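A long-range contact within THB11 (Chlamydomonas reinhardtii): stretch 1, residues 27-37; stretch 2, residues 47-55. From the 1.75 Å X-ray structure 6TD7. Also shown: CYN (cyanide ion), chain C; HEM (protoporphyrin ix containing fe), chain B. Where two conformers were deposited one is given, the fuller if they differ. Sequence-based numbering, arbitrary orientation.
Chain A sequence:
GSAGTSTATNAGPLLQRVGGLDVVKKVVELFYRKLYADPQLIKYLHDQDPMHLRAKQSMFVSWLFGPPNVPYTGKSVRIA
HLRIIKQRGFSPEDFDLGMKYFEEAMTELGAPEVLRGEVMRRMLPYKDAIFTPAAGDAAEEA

Stretch 1, residues 27-37: VVELFYRKLYA
Stretch 2 47-55: DQDPMHLRA

This is a small helix-to-helix contact in which two tyrosines of one helix reach across to the start of another, joined by one hydrogen bond and otherwise by apolar packing. It buries 323 Å², both sides summed.

Residues 27-36 are helical, and their helix begins earlier in the chain. Phi and psi stay near -60° and -45°, relaxing to -71°/-18° at Tyr36. The bonds run i to i-4, from Phe31 N to Val27 O (2.8 Å) through Tyr36 N to Tyr32 O (3.1 Å). In the second stretch, Asp47 (-105°/21°), Gln48 (-115°/125°) and Asp49 (-67°/121°) lead into a helix that starts at Pro50 and continues beyond Ala55. Asp49, chi1 t, is the N-cap. Asp49 OD1 accepts from His52 N at 3.0 Å and, weakly, from Met51 N at 2.9 Å, serving amides of the first turn.

The axes approach to 11.2 Å, with 130° between their N-to-C directions. In register, Val28 CA lies 7.8 Å from Arg54 CA, and Tyr32 CA lies 7.3 Å from Pro50 CA. Val28, Tyr32 and Tyr36, spaced four apart, all point toward the second stretch.

Tyr36 (chi1 -83°, chi2 84°) makes the polar link. Tyr36 OH donates to the backbone Gln48 O at 2.8 Å, and this acceptor lies at the ring edge, near the ring plane. Pro50, with a C-gamma exo pucker, covers one face of the same ring. Pro50 CG sits 4.1 Å from the Tyr36 ring centroid, 26° off the normal, a CH-pi contact. The closest side-chain atoms of these two residues are Tyr36 CZ and Pro50 CG, at 3.7 Å.

Tyr32 (chi1 -82°, chi2 -73°) packs against Leu53 and Arg54. Leu53 is t, p and points toward the first stretch. Tyr32 CE1 meets Leu53 CD2 at 3.6 Å, an apolar contact. Tyr32 CE2 lies 3.8 Å from Arg54 CB. Arg54 begins t, m, m, and the end of its side chain leads away, so its aliphatic base does the packing. Val28, chi1 t, extends this patch: Val28 CG1 is 4.0 Å from Arg54 CG.

The contact also borders the heme pocket. Tyr32 OH donates to cyanide N at 2.8 Å, with the ion at the ring edge. Leu53 CG is 3.5 Å from cyanide N, and Leu53 CD1 is 3.4 Å from heme C2A. Leu53 thus packs against Tyr32 and both bound groups.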

# COMPACT_ATOMS: atom_id res chain seq x y z
N VAL A 27 7.14 9.19 -0.47
CA VAL A 27 6.62 8.16 0.43
C VAL A 27 6.53 6.82 -0.30
O VAL A 27 7.01 5.80 0.19
CB VAL A 27 5.25 8.58 1.00
CG1 VAL A 27 4.56 7.39 1.65
CG2 VAL A 27 5.40 9.72 1.99
N VAL A 28 5.90 6.82 -1.48
CA VAL A 28 5.73 5.57 -2.21
C VAL A 28 7.08 4.98 -2.61
O VAL A 28 7.28 3.76 -2.55
CB VAL A 28 4.84 5.80 -3.45
CG1 VAL A 28 4.69 4.49 -4.25
CG2 VAL A 28 3.49 6.32 -3.04
N GLU A 29 8.02 5.83 -3.03
CA GLU A 29 9.32 5.31 -3.45
C GLU A 29 10.07 4.71 -2.27
O GLU A 29 10.72 3.67 -2.41
CB GLU A 29 10.13 6.41 -4.12
CG GLU A 29 9.61 6.78 -5.51
CD GLU A 29 10.23 8.04 -6.08
OE1 GLU A 29 10.92 8.77 -5.34
OE2 GLU A 29 10.02 8.30 -7.28
N LEU A 30 10.00 5.35 -1.11
CA LEU A 30 10.63 4.79 0.09
C LEU A 30 9.93 3.51 0.52
O LEU A 30 10.59 2.53 0.90
CB LEU A 30 10.60 5.84 1.19
CG LEU A 30 11.25 5.57 2.54
CD1 LEU A 30 12.67 5.06 2.37
CD2 LEU A 30 11.22 6.88 3.34
N PHE A 31 8.60 3.51 0.48
CA PHE A 31 7.83 2.28 0.72
C PHE A 31 8.37 1.13 -0.12
O PHE A 31 8.65 0.05 0.41
CB PHE A 31 6.35 2.56 0.42
CG PHE A 31 5.50 1.32 0.30
CD1 PHE A 31 5.16 0.58 1.42
CD2 PHE A 31 5.01 0.92 -0.93
CE1 PHE A 31 4.37 -0.56 1.31
CE2 PHE A 31 4.21 -0.21 -1.05
CZ PHE A 31 3.89 -0.95 0.07
N TYR A 32 8.52 1.33 -1.43
CA TYR A 32 8.99 0.24 -2.27
C TYR A 32 10.44 -0.11 -1.98
O TYR A 32 10.82 -1.29 -2.05
CB TYR A 32 8.80 0.57 -3.74
CG TYR A 32 7.38 0.30 -4.19
CD1 TYR A 32 6.92 -1.00 -4.36
CD2 TYR A 32 6.50 1.34 -4.42
CE1 TYR A 32 5.62 -1.25 -4.76
CE2 TYR A 32 5.21 1.10 -4.82
CZ TYR A 32 4.77 -0.19 -4.99
OH TYR A 32 3.47 -0.39 -5.39
N ARG A 33 11.27 0.87 -1.63
CA ARG A 33 12.64 0.55 -1.25
C ARG A 33 12.67 -0.38 -0.04
O ARG A 33 13.41 -1.37 -0.02
CB ARG A 33 13.42 1.84 -0.97
CG ARG A 33 14.90 1.75 -1.31
CD ARG A 33 15.41 3.06 -1.90
NE ARG A 33 15.36 4.14 -0.92
CZ ARG A 33 14.80 5.33 -1.12
NH1 ARG A 33 14.24 5.65 -2.28
NH2 ARG A 33 14.82 6.22 -0.14
N LYS A 34 11.85 -0.09 0.97
CA LYS A 34 11.78 -0.95 2.14
C LYS A 34 11.25 -2.34 1.78
O LYS A 34 11.77 -3.35 2.27
CB LYS A 34 10.89 -0.31 3.21
CG LYS A 34 11.49 0.94 3.83
CD LYS A 34 10.42 1.80 4.49
CE LYS A 34 11.03 2.99 5.22
NZ LYS A 34 11.72 2.58 6.48
N LEU A 35 10.21 -2.41 0.95
CA LEU A 35 9.63 -3.69 0.57
C LEU A 35 10.68 -4.62 -0.03
O LEU A 35 10.83 -5.77 0.37
CB LEU A 35 8.50 -3.51 -0.43
CG LEU A 35 7.09 -3.09 -0.04
CD1 LEU A 35 6.14 -3.46 -1.19
CD2 LEU A 35 6.61 -3.73 1.26
N TYR A 36 11.39 -4.12 -1.05
CA TYR A 36 12.34 -4.95 -1.78
C TYR A 36 13.58 -5.27 -0.96
O TYR A 36 14.31 -6.21 -1.31
CB TYR A 36 12.74 -4.24 -3.08
CG TYR A 36 11.75 -4.45 -4.21
CD1 TYR A 36 10.62 -3.65 -4.33
CD2 TYR A 36 11.96 -5.44 -5.16
CE1 TYR A 36 9.72 -3.84 -5.36
CE2 TYR A 36 11.07 -5.64 -6.20
CZ TYR A 36 9.95 -4.83 -6.29
OH TYR A 36 9.06 -5.03 -7.32
N ALA A 37 13.83 -4.53 0.11
CA ALA A 37 14.94 -4.81 1.01
C ALA A 37 14.57 -5.81 2.10
O ALA A 37 15.44 -6.19 2.89
CB ALA A 37 15.42 -3.51 1.65
N ASP A 47 10.80 -11.09 -8.90
CA ASP A 47 10.48 -11.17 -10.31
C ASP A 47 9.42 -10.16 -10.72
O ASP A 47 8.76 -10.35 -11.75
CB ASP A 47 10.03 -12.59 -10.67
CG ASP A 47 8.74 -12.98 -9.99
OD1 ASP A 47 8.49 -12.47 -8.87
OD2 ASP A 47 7.98 -13.78 -10.56
N GLN A 48 9.24 -9.10 -9.94
CA GLN A 48 8.30 -8.02 -10.24
C GLN A 48 9.09 -6.74 -10.47
O GLN A 48 9.90 -6.34 -9.62
CB GLN A 48 7.31 -7.81 -9.09
CG GLN A 48 6.29 -8.93 -8.92
CD GLN A 48 5.14 -8.83 -9.91
OE1 GLN A 48 4.85 -7.76 -10.44
NE2 GLN A 48 4.49 -9.96 -10.16
N ASP A 49 8.87 -6.12 -11.61
CA ASP A 49 9.54 -4.86 -11.92
C ASP A 49 9.03 -3.78 -10.97
O ASP A 49 7.82 -3.53 -10.94
CB ASP A 49 9.28 -4.47 -13.37
CG ASP A 49 10.04 -3.22 -13.79
OD1 ASP A 49 9.65 -2.12 -13.35
OD2 ASP A 49 11.03 -3.34 -14.54
N PRO A 50 9.89 -3.14 -10.17
CA PRO A 50 9.38 -2.17 -9.19
C PRO A 50 8.67 -0.99 -9.83
O PRO A 50 7.72 -0.46 -9.25
CB PRO A 50 10.64 -1.73 -8.43
CG PRO A 50 11.70 -2.71 -8.78
CD PRO A 50 11.36 -3.28 -10.11
N MET A 51 9.12 -0.56 -11.01
CA MET A 51 8.45 0.55 -11.68
C MET A 51 7.06 0.15 -12.14
O MET A 51 6.11 0.93 -12.04
CB MET A 51 9.29 1.01 -12.87
CG MET A 51 10.65 1.60 -12.50
SD MET A 51 10.56 3.40 -12.43
CE MET A 51 12.23 3.84 -11.94
N HIS A 52 6.91 -1.07 -12.65
CA HIS A 52 5.60 -1.52 -13.10
C HIS A 52 4.65 -1.65 -11.93
O HIS A 52 3.48 -1.27 -12.02
CB HIS A 52 5.74 -2.84 -13.84
CG HIS A 52 4.45 -3.35 -14.40
ND1 HIS A 52 3.86 -2.80 -15.51
CD2 HIS A 52 3.64 -4.35 -13.99
CE1 HIS A 52 2.73 -3.44 -15.77
NE2 HIS A 52 2.57 -4.38 -14.86
N LEU A 53 5.14 -2.18 -10.81
CA LEU A 53 4.30 -2.35 -9.63
C LEU A 53 3.81 -1.01 -9.11
O LEU A 53 2.62 -0.85 -8.81
CB LEU A 53 5.10 -3.09 -8.56
CG LEU A 53 4.33 -3.60 -7.35
CD1 LEU A 53 3.16 -4.45 -7.81
CD2 LEU A 53 5.28 -4.39 -6.45
N ARG A 54 4.71 -0.03 -8.99
CA ARG A 54 4.28 1.30 -8.57
C ARG A 54 3.24 1.87 -9.53
O ARG A 54 2.26 2.48 -9.09
CB ARG A 54 5.50 2.22 -8.46
CG ARG A 54 5.19 3.68 -8.11
CD ARG A 54 4.89 4.54 -9.33
NE ARG A 54 5.81 4.27 -10.43
CZ ARG A 54 5.65 4.69 -11.68
NH1 ARG A 54 4.59 5.42 -12.01
NH2 ARG A 54 6.55 4.37 -12.60
N ALA A 55 3.44 1.68 -10.83
CA ALA A 55 2.46 2.15 -11.80
C ALA A 55 1.09 1.52 -11.53
O ALA A 55 0.07 2.21 -11.50
CB ALA A 55 2.93 1.83 -13.22
C CYN C . 1.80 -3.48 -3.84
N CYN C . 2.51 -2.82 -4.47
CHA HEM B . -0.71 -5.10 -6.73
CHB HEM B . 2.50 -7.57 -4.01
CHC HEM B . 1.50 -4.86 -0.11
CHD HEM B . -2.05 -2.67 -2.69
C1A HEM B . 0.28 -5.99 -6.36
C2A HEM B . 1.00 -6.94 -7.20
C3A HEM B . 1.87 -7.60 -6.43
C4A HEM B . 1.75 -7.11 -5.08
CMA HEM B . 2.85 -8.69 -6.88
CAA HEM B . 0.84 -7.16 -8.73
CBA HEM B . -0.59 -7.49 -9.12
CGA HEM B . -0.71 -7.43 -10.63
O1A HEM B . -1.71 -7.99 -11.16
O2A HEM B . 0.18 -6.84 -11.30
C1B HEM B . 2.55 -7.02 -2.75
C2B HEM B . 3.48 -7.39 -1.70
C3B HEM B . 3.21 -6.65 -0.62
C4B HEM B . 2.10 -5.78 -0.94
CMB HEM B . 4.59 -8.46 -1.82
CAB HEM B . 3.98 -6.74 0.72
CBB HEM B . 3.49 -6.21 1.85
C1C HEM B . 0.47 -4.03 -0.51
C2C HEM B . -0.10 -3.01 0.33
C3C HEM B . -1.08 -2.42 -0.35
C4C HEM B . -1.17 -3.01 -1.68
CMC HEM B . 0.33 -2.70 1.78
CAC HEM B . -1.94 -1.28 0.23
CBC HEM B . -3.23 -1.20 -0.09
C1D HEM B . -1.94 -3.07 -4.01
C2D HEM B . -2.60 -2.47 -5.15
C3D HEM B . -2.24 -3.14 -6.25
C4D HEM B . -1.31 -4.18 -5.88
CMD HEM B . -3.56 -1.26 -5.07
CAD HEM B . -2.66 -2.84 -7.70
CBD HEM B . -3.99 -3.46 -8.09
CGD HEM B . -4.24 -2.89 -9.46
O1D HEM B . -5.01 -1.90 -9.57
O2D HEM B . -3.65 -3.42 -10.44
NA HEM B . 0.76 -6.14 -5.07
NB HEM B . 1.72 -6.03 -2.25
NC HEM B . -0.19 -4.00 -1.73
ND HEM B . -1.16 -4.11 -4.50
FE HEM B . 0.26 -5.03 -3.41